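Local coordinates for protein malate dehydrogenase (Entamoeba histolytica, PDB 3I0P) that probably catalyses the NAD-dependent interconversion of malate and oxaloacetate and binds nicotinamide-adenine-dinucleotide, at residues 10-13 with 14-17; 55-58 with 59-63; 99-102 with 103-106; 288-291 with 292-295; 343-346 with 347-350. All coordinates share one frame; numbering follows the deposited sequence.

Contact 1. Residues 10-13 with 14-17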
loop_
_atom_site.group_PDB
_atom_site.type_symbol
_atom_site.label_atom_id
_atom_site.label_comp_id
_atom_site.label_asym_id
_atom_site.label_seq_id
_atom_site.Cartn_x
_atom_site.Cartn_y
_atom_site.Cartn_z
ATOM N N SER A 10 29.996 -16.014 11.439
ATOM C CA SER A 10 29.820 -15.983 9.989
ATOM C C SER A 10 28.404 -16.415 9.608
ATOM O O SER A 10 27.784 -17.213 10.323
ATOM C CB SER A 10 30.846 -16.882 9.294
ATOM O OG SER A 10 30.467 -18.248 9.373
ATOM N N ILE A 11 27.909 -15.885 8.488
ATOM C CA ILE A 11 26.606 -16.268 7.931
ATOM C C ILE A 11 26.492 -17.787 7.739
ATOM O O ILE A 11 25.495 -18.384 8.134
ATOM C CB ILE A 11 26.313 -15.513 6.589
ATOM C CG1 ILE A 11 26.097 -13.997 6.821
ATOM C CG2 ILE A 11 25.168 -16.154 5.823
ATOM C CD1 ILE A 11 24.941 -13.610 7.753
ATOM N N ASP A 12 27.521 -18.401 7.150
ATOM C CA ASP A 12 27.559 -19.850 6.958
ATOM C C ASP A 12 27.357 -20.617 8.264
ATOM O O ASP A 12 26.572 -21.559 8.297
ATOM C CB ASP A 12 28.865 -20.295 6.288
ATOM C CG ASP A 12 28.938 -19.924 4.800
ATOM O OD1 ASP A 12 27.981 -20.193 4.032
ATOM O OD2 ASP A 12 29.985 -19.380 4.389
ATOM N N THR A 13 28.059 -20.217 9.329
ATOM C CA THR A 13 27.902 -20.850 10.647
ATOM C C THR A 13 26.447 -20.768 11.116
ATOM O O THR A 13 25.861 -21.781 11.493
ATOM C CB THR A 13 28.841 -20.224 11.740
ATOM O OG1 THR A 13 30.209 -20.343 11.341
ATOM C CG2 THR A 13 28.667 -20.912 13.094
ATOM N N ILE A 14 25.881 -19.560 11.080
ATOM C CA ILE A 14 24.502 -19.312 11.489
ATOM C C ILE A 14 23.514 -20.132 10.653
ATOM O O ILE A 14 22.591 -20.743 11.204
ATOM C CB ILE A 14 24.161 -17.800 11.415
ATOM C CG1 ILE A 14 25.093 -16.997 12.324
ATOM C CG2 ILE A 14 22.697 -17.541 11.789
ATOM C CD1 ILE A 14 25.109 -15.514 12.038
ATOM N N LYS A 15 23.732 -20.133 9.334
ATOM C CA LYS A 15 22.956 -20.893 8.340
ATOM C C LYS A 15 22.909 -22.373 8.660
ATOM O O LYS A 15 21.829 -22.944 8.790
ATOM C CB LYS A 15 23.622 -20.774 6.964
ATOM C CG LYS A 15 22.951 -19.934 5.921
ATOM C CD LYS A 15 23.789 -19.976 4.653
ATOM C CE LYS A 15 22.933 -19.868 3.391
ATOM N NZ LYS A 15 23.631 -19.058 2.339
ATOM N N GLU A 16 24.091 -22.986 8.771
ATOM C CA GLU A 16 24.242 -24.424 9.006
ATOM C C GLU A 16 23.679 -24.832 10.355
ATOM O O GLU A 16 23.063 -25.892 10.484
ATOM C CB GLU A 16 25.720 -24.822 8.926
ATOM C CG GLU A 16 26.081 -26.125 9.655
ATOM C CD GLU A 16 25.752 -27.382 8.857
ATOM O OE1 GLU A 16 25.076 -27.281 7.811
ATOM O OE2 GLU A 16 26.170 -28.477 9.282
ATOM N N PHE A 17 23.889 -23.976 11.351
ATOM C CA PHE A 17 23.499 -24.262 12.732
ATOM C C PHE A 17 21.996 -24.323 12.843
ATOM O O PHE A 17 21.445 -25.223 13.466
ATOM C CB PHE A 17 24.042 -23.189 13.675
ATOM C CG PHE A 17 23.575 -23.336 15.092
ATOM C CD1 PHE A 17 24.116 -24.325 15.919
ATOM C CD2 PHE A 17 22.599 -22.488 15.608
ATOM C CE1 PHE A 17 23.687 -24.467 17.244
ATOM C CE2 PHE A 17 22.158 -22.621 16.933
ATOM C CZ PHE A 17 22.703 -23.611 17.753
#

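Contact 2. Residues 55-58 with 59-63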
loop_
_atom_site.group_PDB
_atom_site.type_symbol
_atom_site.label_atom_id
_atom_site.label_comp_id
_atom_site.label_asym_id
_atom_site.label_seq_id
_atom_site.Cartn_x
_atom_site.Cartn_y
_atom_site.Cartn_z
ATOM N N PHE A 55 15.644 -16.984 16.891
ATOM C CA PHE A 55 15.577 -18.395 16.550
ATOM C C PHE A 55 15.029 -19.216 17.703
ATOM O O PHE A 55 14.048 -19.947 17.534
ATOM C CB PHE A 55 16.968 -18.899 16.148
ATOM C CG PHE A 55 16.998 -20.319 15.668
ATOM C CD1 PHE A 55 16.151 -20.746 14.650
ATOM C CD2 PHE A 55 17.906 -21.218 16.208
ATOM C CE1 PHE A 55 16.188 -22.058 14.195
ATOM C CE2 PHE A 55 17.959 -22.525 15.764
ATOM C CZ PHE A 55 17.103 -22.951 14.749
ATOM N N LYS A 56 15.645 -19.072 18.877
ATOM C CA LYS A 56 15.267 -19.873 20.034
ATOM C C LYS A 56 13.829 -19.638 20.530
ATOM O O LYS A 56 13.047 -20.593 20.642
ATOM C CB LYS A 56 16.253 -19.717 21.189
ATOM C CG LYS A 56 16.115 -20.857 22.180
ATOM C CD LYS A 56 16.838 -20.617 23.484
ATOM C CE LYS A 56 16.250 -21.518 24.581
ATOM N NZ LYS A 56 14.956 -21.003 25.123
ATOM N N THR A 57 13.491 -18.384 20.833
ATOM C CA THR A 57 12.209 -18.088 21.478
ATOM C C THR A 57 11.009 -18.133 20.531
ATOM O O THR A 57 9.926 -18.556 20.934
ATOM C CB THR A 57 12.220 -16.737 22.203
ATOM O OG1 THR A 57 12.480 -15.698 21.258
ATOM C CG2 THR A 57 13.290 -16.713 23.299
ATOM N N VAL A 58 11.194 -17.717 19.280
ATOM C CA VAL A 58 10.061 -17.595 18.356
ATOM C C VAL A 58 9.813 -18.870 17.543
ATOM O O VAL A 58 8.708 -19.092 17.040
ATOM C CB VAL A 58 10.173 -16.299 17.486
ATOM C CG1 VAL A 58 9.110 -16.230 16.396
ATOM C CG2 VAL A 58 10.081 -15.076 18.385
ATOM N N TYR A 59 10.827 -19.723 17.452
ATOM C CA TYR A 59 10.700 -20.959 16.681
ATOM C C TYR A 59 10.942 -22.235 17.499
ATOM O O TYR A 59 10.022 -23.046 17.651
ATOM C CB TYR A 59 11.544 -20.893 15.400
ATOM C CG TYR A 59 11.145 -19.705 14.551
ATOM C CD1 TYR A 59 9.971 -19.728 13.790
ATOM C CD2 TYR A 59 11.908 -18.529 14.548
ATOM C CE1 TYR A 59 9.585 -18.624 13.035
ATOM C CE2 TYR A 59 11.524 -17.425 13.791
ATOM C CZ TYR A 59 10.368 -17.485 13.033
ATOM O OH TYR A 59 9.981 -16.397 12.286
ATOM N N ILE A 60 12.153 -22.392 18.042
ATOM C CA ILE A 60 12.523 -23.613 18.769
ATOM C C ILE A 60 11.651 -23.832 20.011
ATOM O O ILE A 60 11.049 -24.888 20.168
ATOM C CB ILE A 60 14.051 -23.689 19.082
ATOM C CG1 ILE A 60 14.886 -23.444 17.805
ATOM C CG2 ILE A 60 14.426 -25.044 19.717
ATOM C CD1 ILE A 60 14.585 -24.384 16.629
ATOM N N ASP A 61 11.557 -22.825 20.867
ATOM C CA ASP A 61 10.698 -22.898 22.046
ATOM C C ASP A 61 9.244 -23.195 21.687
ATOM O O ASP A 61 8.504 -23.779 22.482
ATOM C CB ASP A 61 10.739 -21.584 22.824
ATOM C CG ASP A 61 12.005 -21.419 23.660
ATOM O OD1 ASP A 61 12.860 -22.339 23.690
ATOM O OD2 ASP A 61 12.129 -20.344 24.291
ATOM N N ARG A 62 8.831 -22.779 20.495
ATOM C CA ARG A 62 7.443 -22.934 20.102
ATOM C C ARG A 62 7.179 -24.329 19.549
ATOM O O ARG A 62 6.112 -24.899 19.799
ATOM C CB ARG A 62 7.018 -21.824 19.143
ATOM C CG ARG A 62 7.094 -20.459 19.777
ATOM C CD ARG A 62 6.124 -19.499 19.125
ATOM N NE ARG A 62 6.227 -18.146 19.675
ATOM C CZ ARG A 62 5.806 -17.050 19.051
ATOM N NH1 ARG A 62 5.257 -17.138 17.850
ATOM N NH2 ARG A 62 5.938 -15.866 19.622
ATOM N N ILE A 63 8.151 -24.882 18.819
ATOM C CA ILE A 63 8.110 -26.289 18.411
ATOM C C ILE A 63 8.068 -27.209 19.658
ATOM O O ILE A 63 7.340 -28.220 19.688
ATOM C CB ILE A 63 9.304 -26.659 17.516
ATOM C CG1 ILE A 63 9.302 -25.802 16.246
ATOM C CG2 ILE A 63 9.273 -28.150 17.160
ATOM C CD1 ILE A 63 10.552 -25.938 15.391
#

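Contact 3. Residues 99-102 with 103-106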
loop_
_atom_site.group_PDB
_atom_site.type_symbol
_atom_site.label_atom_id
_atom_site.label_comp_id
_atom_site.label_asym_id
_atom_site.label_seq_id
_atom_site.Cartn_x
_atom_site.Cartn_y
_atom_site.Cartn_z
ATOM N N ILE A 99 6.193 -22.021 -0.399
ATOM C CA ILE A 99 5.354 -22.800 -1.298
ATOM C C ILE A 99 4.255 -21.933 -1.950
ATOM O O ILE A 99 4.098 -21.950 -3.175
ATOM C CB ILE A 99 4.802 -24.046 -0.592
ATOM C CG1 ILE A 99 5.974 -24.970 -0.234
ATOM C CG2 ILE A 99 3.723 -24.753 -1.468
ATOM C CD1 ILE A 99 5.653 -26.009 0.816
ATOM N N GLY A 100 3.547 -21.147 -1.132
ATOM C CA GLY A 100 2.491 -20.253 -1.609
ATOM C C GLY A 100 2.916 -19.281 -2.700
ATOM O O GLY A 100 2.233 -19.147 -3.720
ATOM N N MET A 101 4.039 -18.603 -2.489
ATOM C CA MET A 101 4.543 -17.636 -3.457
ATOM C C MET A 101 5.109 -18.324 -4.703
ATOM O O MET A 101 4.808 -17.918 -5.824
ATOM C CB MET A 101 5.576 -16.691 -2.813
ATOM C CG MET A 101 6.222 -15.700 -3.780
ATOM S SD MET A 101 5.085 -14.579 -4.637
ATOM C CE MET A 101 4.962 -13.224 -3.473
ATOM N N LYS A 102 5.912 -19.371 -4.511
ATOM C CA LYS A 102 6.425 -20.154 -5.641
ATOM C C LYS A 102 5.268 -20.593 -6.522
ATOM O O LYS A 102 5.365 -20.612 -7.745
ATOM C CB LYS A 102 7.179 -21.384 -5.156
ATOM C CG LYS A 102 8.639 -21.162 -4.928
ATOM C CD LYS A 102 9.282 -22.357 -4.221
ATOM C CE LYS A 102 9.336 -23.612 -5.097
ATOM N NZ LYS A 102 9.904 -24.761 -4.322
ATOM N N MET A 103 4.173 -20.944 -5.863
ATOM C CA MET A 103 2.954 -21.372 -6.509
ATOM C C MET A 103 2.291 -20.201 -7.237
ATOM O O MET A 103 1.867 -20.348 -8.383
ATOM C CB MET A 103 2.041 -21.955 -5.446
ATOM C CG MET A 103 0.877 -22.733 -5.955
ATOM S SD MET A 103 0.329 -23.917 -4.705
ATOM C CE MET A 103 -1.148 -24.473 -5.558
ATOM N N ALA A 104 2.225 -19.038 -6.589
ATOM C CA ALA A 104 1.715 -17.835 -7.244
ATOM C C ALA A 104 2.564 -17.421 -8.456
ATOM O O ALA A 104 2.027 -16.947 -9.459
ATOM C CB ALA A 104 1.602 -16.698 -6.253
ATOM N N ILE A 105 3.883 -17.600 -8.356
ATOM C CA ILE A 105 4.809 -17.306 -9.455
ATOM C C ILE A 105 4.546 -18.230 -10.643
ATOM O O ILE A 105 4.444 -17.784 -11.791
ATOM C CB ILE A 105 6.288 -17.448 -9.008
ATOM C CG1 ILE A 105 6.676 -16.316 -8.058
ATOM C CG2 ILE A 105 7.228 -17.467 -10.211
ATOM C CD1 ILE A 105 7.929 -16.604 -7.239
ATOM N N GLU A 106 4.429 -19.518 -10.344
ATOM C CA GLU A 106 4.204 -20.559 -11.326
ATOM C C GLU A 106 2.952 -20.245 -12.153
ATOM O O GLU A 106 2.980 -20.295 -13.385
ATOM C CB GLU A 106 4.061 -21.887 -10.582
ATOM C CG GLU A 106 4.258 -23.148 -11.409
ATOM C CD GLU A 106 3.750 -24.403 -10.685
ATOM O OE1 GLU A 106 3.179 -24.277 -9.569
ATOM O OE2 GLU A 106 3.925 -25.517 -11.240
#

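Contact 4. Residues 288-291 with 292-295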
loop_
_atom_site.group_PDB
_atom_site.type_symbol
_atom_site.label_atom_id
_atom_site.label_comp_id
_atom_site.label_asym_id
_atom_site.label_seq_id
_atom_site.Cartn_x
_atom_site.Cartn_y
_atom_site.Cartn_z
ATOM N N ALA A 288 1.734 -12.526 -7.399
ATOM C CA ALA A 288 2.798 -12.443 -8.398
ATOM C C ALA A 288 2.250 -11.964 -9.751
ATOM O O ALA A 288 1.234 -12.462 -10.236
ATOM C CB ALA A 288 3.480 -13.779 -8.542
ATOM N N ILE A 289 2.925 -10.984 -10.338
ATOM C CA ILE A 289 2.517 -10.404 -11.613
ATOM C C ILE A 289 3.653 -10.588 -12.612
ATOM O O ILE A 289 4.765 -10.113 -12.387
ATOM C CB ILE A 289 2.197 -8.892 -11.478
ATOM C CG1 ILE A 289 0.983 -8.683 -10.579
ATOM C CG2 ILE A 289 2.000 -8.241 -12.856
ATOM C CD1 ILE A 289 0.937 -7.330 -9.965
ATOM N N ASN A 290 3.364 -11.273 -13.713
ATOM C CA ASN A 290 4.373 -11.565 -14.717
ATOM C C ASN A 290 4.616 -10.367 -15.621
ATOM O O ASN A 290 3.788 -10.042 -16.470
ATOM C CB ASN A 290 3.962 -12.788 -15.539
ATOM C CG ASN A 290 5.060 -13.268 -16.467
ATOM O OD1 ASN A 290 6.214 -12.841 -16.373
ATOM N ND2 ASN A 290 4.706 -14.178 -17.366
ATOM N N VAL A 291 5.764 -9.726 -15.425
ATOM C CA VAL A 291 6.152 -8.534 -16.174
ATOM C C VAL A 291 6.133 -8.734 -17.706
ATOM O O VAL A 291 5.570 -7.898 -18.443
ATOM C CB VAL A 291 7.534 -8.007 -15.702
ATOM C CG1 VAL A 291 8.140 -7.029 -16.717
ATOM C CG2 VAL A 291 7.425 -7.374 -14.316
ATOM N N GLU A 292 6.715 -9.841 -18.178
ATOM C CA GLU A 292 6.883 -10.059 -19.615
ATOM C C GLU A 292 5.548 -10.125 -20.391
ATOM O O GLU A 292 5.534 -9.967 -21.611
ATOM C CB GLU A 292 7.834 -11.242 -19.912
ATOM C CG GLU A 292 7.219 -12.652 -19.798
ATOM C CD GLU A 292 8.276 -13.781 -19.685
ATOM O OE1 GLU A 292 9.464 -13.525 -20.026
ATOM O OE2 GLU A 292 7.913 -14.913 -19.246
ATOM N N CYS A 293 4.437 -10.323 -19.675
ATOM C CA CYS A 293 3.087 -10.196 -20.255
ATOM C C CYS A 293 2.754 -8.768 -20.711
ATOM O O CYS A 293 1.873 -8.571 -21.557
ATOM C CB CYS A 293 2.027 -10.651 -19.261
ATOM S SG CYS A 293 1.986 -12.427 -18.990
ATOM N N PHE A 294 3.467 -7.788 -20.148
ATOM C CA PHE A 294 3.217 -6.369 -20.392
ATOM C C PHE A 294 4.268 -5.738 -21.279
ATOM O O PHE A 294 3.944 -5.042 -22.237
ATOM C CB PHE A 294 3.205 -5.589 -19.070
ATOM C CG PHE A 294 2.059 -5.930 -18.177
ATOM C CD1 PHE A 294 0.810 -5.333 -18.369
ATOM C CD2 PHE A 294 2.225 -6.843 -17.136
ATOM C CE1 PHE A 294 -0.261 -5.646 -17.537
ATOM C CE2 PHE A 294 1.170 -7.169 -16.306
ATOM C CZ PHE A 294 -0.080 -6.564 -16.499
ATOM N N ARG A 295 5.528 -5.965 -20.913
ATOM C CA ARG A 295 6.674 -5.327 -21.525
ATOM C C ARG A 295 7.860 -6.275 -21.399
ATOM O O ARG A 295 7.876 -7.142 -20.514
ATOM C CB ARG A 295 6.965 -4.011 -20.800
ATOM C CG ARG A 295 8.148 -3.224 -21.310
ATOM C CD ARG A 295 8.391 -2.037 -20.430
ATOM N NE ARG A 295 9.318 -1.073 -21.021
ATOM C CZ ARG A 295 9.569 0.127 -20.505
ATOM N NH1 ARG A 295 8.966 0.511 -19.388
ATOM N NH2 ARG A 295 10.416 0.947 -21.107
HETATM O O HOH W 1 8.604 -11.843 -16.371
#

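Contact 5. Residues 343-346 with 347-350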
loop_
_atom_site.group_PDB
_atom_site.type_symbol
_atom_site.label_atom_id
_atom_site.label_comp_id
_atom_site.label_asym_id
_atom_site.label_seq_id
_atom_site.Cartn_x
_atom_site.Cartn_y
_atom_site.Cartn_z
ATOM N N ASP A 343 27.508 -9.467 13.736
ATOM C CA ASP A 343 27.804 -9.213 15.135
ATOM C C ASP A 343 26.577 -9.472 16.009
ATOM O O ASP A 343 25.672 -8.643 16.096
ATOM C CB ASP A 343 28.312 -7.785 15.320
ATOM C CG ASP A 343 29.623 -7.534 14.605
ATOM O OD1 ASP A 343 30.617 -8.261 14.841
ATOM O OD2 ASP A 343 29.661 -6.589 13.805
ATOM N N LEU A 344 26.561 -10.627 16.659
ATOM C CA LEU A 344 25.423 -11.042 17.475
ATOM C C LEU A 344 25.589 -10.650 18.940
ATOM O O LEU A 344 26.689 -10.774 19.496
ATOM C CB LEU A 344 25.210 -12.554 17.368
ATOM C CG LEU A 344 25.081 -13.141 15.961
ATOM C CD1 LEU A 344 24.863 -14.643 16.025
ATOM C CD2 LEU A 344 23.952 -12.451 15.195
ATOM N N PRO A 345 24.499 -10.169 19.571
ATOM C CA PRO A 345 24.501 -9.900 21.010
ATOM C C PRO A 345 24.866 -11.145 21.800
ATOM O O PRO A 345 24.777 -12.259 21.276
ATOM C CB PRO A 345 23.048 -9.525 21.294
ATOM C CG PRO A 345 22.556 -8.965 20.016
ATOM C CD PRO A 345 23.227 -9.765 18.940
ATOM N N LEU A 346 25.277 -10.936 23.051
ATOM C CA LEU A 346 25.704 -12.003 23.956
ATOM C C LEU A 346 24.569 -12.963 24.293
ATOM O O LEU A 346 24.783 -14.173 24.405
ATOM C CB LEU A 346 26.249 -11.398 25.245
ATOM C CG LEU A 346 27.493 -12.084 25.833
ATOM C CD1 LEU A 346 28.790 -11.454 25.249
ATOM C CD2 LEU A 346 27.481 -12.067 27.399
ATOM N N VAL A 347 23.361 -12.425 24.444
ATOM C CA VAL A 347 22.176 -13.258 24.689
ATOM C C VAL A 347 21.982 -14.299 23.581
ATOM O O VAL A 347 21.663 -15.447 23.871
ATOM C CB VAL A 347 20.879 -12.406 24.954
ATOM C CG1 VAL A 347 20.475 -11.574 23.732
ATOM C CG2 VAL A 347 19.724 -13.295 25.419
ATOM N N THR A 348 22.206 -13.900 22.327
ATOM C CA THR A 348 22.015 -14.781 21.168
ATOM C C THR A 348 23.084 -15.867 21.168
ATOM O O THR A 348 22.784 -17.055 20.968
ATOM C CB THR A 348 22.045 -14.006 19.818
ATOM O OG1 THR A 348 21.184 -12.865 19.887
ATOM C CG2 THR A 348 21.576 -14.886 18.677
ATOM N N ILE A 349 24.325 -15.452 21.404
ATOM C CA ILE A 349 25.438 -16.380 21.528
ATOM C C ILE A 349 25.111 -17.452 22.560
ATOM O O ILE A 349 25.295 -18.649 22.312
ATOM C CB ILE A 349 26.755 -15.649 21.910
ATOM C CG1 ILE A 349 27.157 -14.648 20.817
ATOM C CG2 ILE A 349 27.881 -16.648 22.173
ATOM C CD1 ILE A 349 27.383 -15.262 19.443
ATOM N N ASN A 350 24.602 -17.011 23.709
ATOM C CA ASN A 350 24.246 -17.914 24.800
ATOM C C ASN A 350 23.052 -18.805 24.469
ATOM O O ASN A 350 23.043 -19.995 24.818
ATOM C CB ASN A 350 24.074 -17.133 26.109
ATOM C CG ASN A 350 25.393 -16.517 26.583
ATOM O OD1 ASN A 350 26.465 -17.099 26.395
ATOM N ND2 ASN A 350 25.322 -15.333 27.180
#

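Contact 1. Residues 10-13 with 14-17
Ile14 meets Ser10 through both its backbone and its side chain. Its N donates to Ser10 O at 3.1 Å, and its CG1 lies 3.4 Å from the same oxygen. The torsion explains this double approach: with chi1 at -59°, CG1 sits beside the backbone N and the CD1 end runs back along the Ser10 carbonyl. Lys15 follows, its N bonded to Ile11 O at 2.8 Å with an N-H...O angle of 165°. The aliphatic part of Lys15 flanks the previous turn, CD coming 4.2 Å from Ile11 CG2. Beyond it the bent chain leaves NZ 4.8 Å from Asp12 OD1, too far for a salt bridge, although the opposite charges may still attract at this range. These bonds make up the opening turns of helix 11-24, with Ser10 at the N-cap and its OG hydrogen-bonded to a glycerol probably taken from the crystallisation liquor. Ile11 and Ile14 both turn to helix 29-45, where they share Ile40. Glu16 continues the i to i+4 pattern, its N bonded to Asp12 O at 2.9 Å on an exposed flank. At Phe17 the N reaches Thr13 O over 3.0 Å, less straight than the others at 149°. The ring has CG anti to the backbone N and swings away from Thr13 to pack on Met352, Leu355 and Ser356 of helix 346-359.

Contact 2. Residues 55-58 with 59-63
Lys56 NZ grips the carboxylate of Asp61 in a salt bridge, 2.9 Å from OD1 on its syn lone pair, with a weak second bond to OD2. On another flank of the helix, Ile60 lays CG1 over a face of the Phe55 ring, 3.8 Å from the centroid, while its CD1 comes 3.5 Å from Phe55 CZ. Ile60 CG1 is anti to its own carbonyl carbon (chi1 -51°), which turns it back to that ring. Val58 CG1 stands over a face of the neighbouring Tyr59 ring in a similar CH-pi contact, 3.9 Å from the centroid. The pairing of Phe55 with Ile60 and of Lys56 with Asp61 rests on a wider, pi-type turn at the start of helix 55-64: Asp61 N donates to Lys56 O at 2.7 Å and Ile60 N to Phe55 O at 3.1 Å, both five residues back. Farther out, Phe55 and Ile60 press on Val21 of helix 11-24 and Leu355 of helix 346-359, and Tyr59 OH is hydrogen-bonded to His123. Glu351 and Glu354 touch Lys56, and Lys64 forms a long, weak ion pair with Asp61 OD1. With glutamates touching the lysine and a second amine near the aspartate, the surroundings would probably favour the charged form of both groups.

Contact 3. Residues 99-102 with 103-106
Met101 and Ile105 make an apolar contact between successive turns of one helix, 93-111, on the flank that faces the mixed sheet. Met101 CG lies 4.0 Å from Ile105 CD1, and the two side chains pass each other at a slant. The sulfur is turned toward the next turn by a bend in the methionine: CG is anti to the backbone N (chi1 176°), but chi2 at 59° folds the chain, leaving SD 4.2 Å from Ile105 CG1 and 4.4 Å from Ala104 CB. Ile105 also rests its CG1 3.3 Å from Met101 O, the very oxygen that accepts Ile105 N at 2.7 Å. The flanking bonds keep to the same alpha-helical spacing of four residues: Met103 N donates to Ile99 O at 2.9 Å and Glu106 N to Lys102 O at 3.0 Å. Gly100, buried and without a side chain, supplies the acceptor for Ala104 N. The side of the helix decides the surroundings. Met101 packs on Phe286 and Ile105 on Ala288, both of strand 282-290, whereas Met103, whose extended chain leads away from the preceding turn, reaches Ile76 and Glu79 of strand 75-79 and shares Val116 of strand 113-121 with Ala104. Lys102 and Glu106 are left on the exposed side. A helix with one apolar flank on the sheet and a charged one outward fits its place as the connecting helix of a beta-alpha-beta crossover, here the unit formed by strand 83-87, helix 93-111 and parallel strand 113-121.

Contact 4. Residues 288-291 with 292-295
Asn290 is the last residue of strand 282-290 and bends over the 3-10 turn that follows it, its side chain meeting Glu292 and Cys293. From CB, which lies 4.0 Å from Cys293 SG, the chain leaves with CG anti to the backbone N (chi1 -172°), a torsion that carries the amide over the turn. CG itself approaches Glu292 CG, and there the side chain divides. OD1 comes 3.6 Å from Glu292 CG and accepts a hydrogen bond from a water at 2.6 Å; the same water accepts from Glu292 N, tying the amide to the start of the turn. ND2 takes the other direction and stands 3.6 Å from Cys293 SG, with Glu292 OE2 a little farther off at 3.8 Å. Amide and carboxylate planes are inclined by 64°, and it is the CG methylene of Glu292, more than its carboxylate, that lies against the amide. The backbone of Asn290 also takes part, its O accepting Cys293 N. One residue earlier in the strand, Ile289 CG2 touches Phe294 CE2 at 3.7 Å, the two side chains slanting past each other. The segment lies at the subunit boundary: Ile289 packs on Met115 of the second subunit, Cys293 and Phe294 on its Thr83, and Arg295 NH1 bonds to its Cys260 O. Within the chain, Arg295 forms a salt bridge with Glu299 and a hydrogen bond with Asn303 on helix 297-312. Val291 O closes the turn, gripped by Phe294 N at 2.7 Å and by Arg295 N at 3.1 Å, which arrive from opposite faces of its carbonyl plane.

Contact 5. Residues 343-346 with 347-350
A strand-to-helix junction brings Leu344 and Pro345 against the first turn of helix 346-359, with Pro345 in the N-cap position. Pro345 O receives the main bond, from Ile349 N at 3.2 Å with an N-H...O angle of 168°, and a weak, strongly bent one from Thr348 N. Its ring lies alongside the Thr348 side chain, both pointing the same way, CD 3.8 Å from Thr348 OG1. Val347 adds a methyl at the ring's CB: CG1, held between its own backbone N and carbonyl carbon at chi1 64°, comes 4.1 Å from Pro345 CB. The next carbonyl, Leu346 O, accepts Asn350 N at 2.9 Å. Asn350 folds its amide back over this carbonyl, bringing ND2 within 3.1 Å of Leu346 O at an angle too poor for a bond and 3.9 Å from Leu346 CD2. Leu346, Val347 and Asn350 occupy the exposed side, whereas the inner side is apolar, with Ile349 CD1 4.0 Å from Leu344 CB. Outward from there, Ile349 and Leu344 share Val9 of strand 6-9, the antiparallel partner of strand 342-345, whose pairing is held by backbone bonds between Leu344 and Lys7. Gln53, in the loop leading to helix 55-64, lies against Pro345 and Thr348, and Phe365 at the chain's end packs on Ile349.

How the contacts relate
The five contacts fall into two groups far apart in the subunit. Contacts 1, 2 and 5 gather where both chain ends meet: Ile14 CD1 of contact 1 packs 4.1 Å from Leu344 CD1 of contact 5, and contact 2 packs against helices 11-24 and 346-359, which carry them. Contacts 3 and 4 belong to the mixed sheet and its covering helix, joined where Ala288 CB lies 3.6 Å from Ala104 O. Contact 4 is the most buried and the one at the subunit interface; the others are partly buried. Regular alpha-helical bonding in contacts 1 and 3 contrasts with the pi-type turn and salt bridge of contact 2, the water link of contact 4 and the N-cap proline of contact 5.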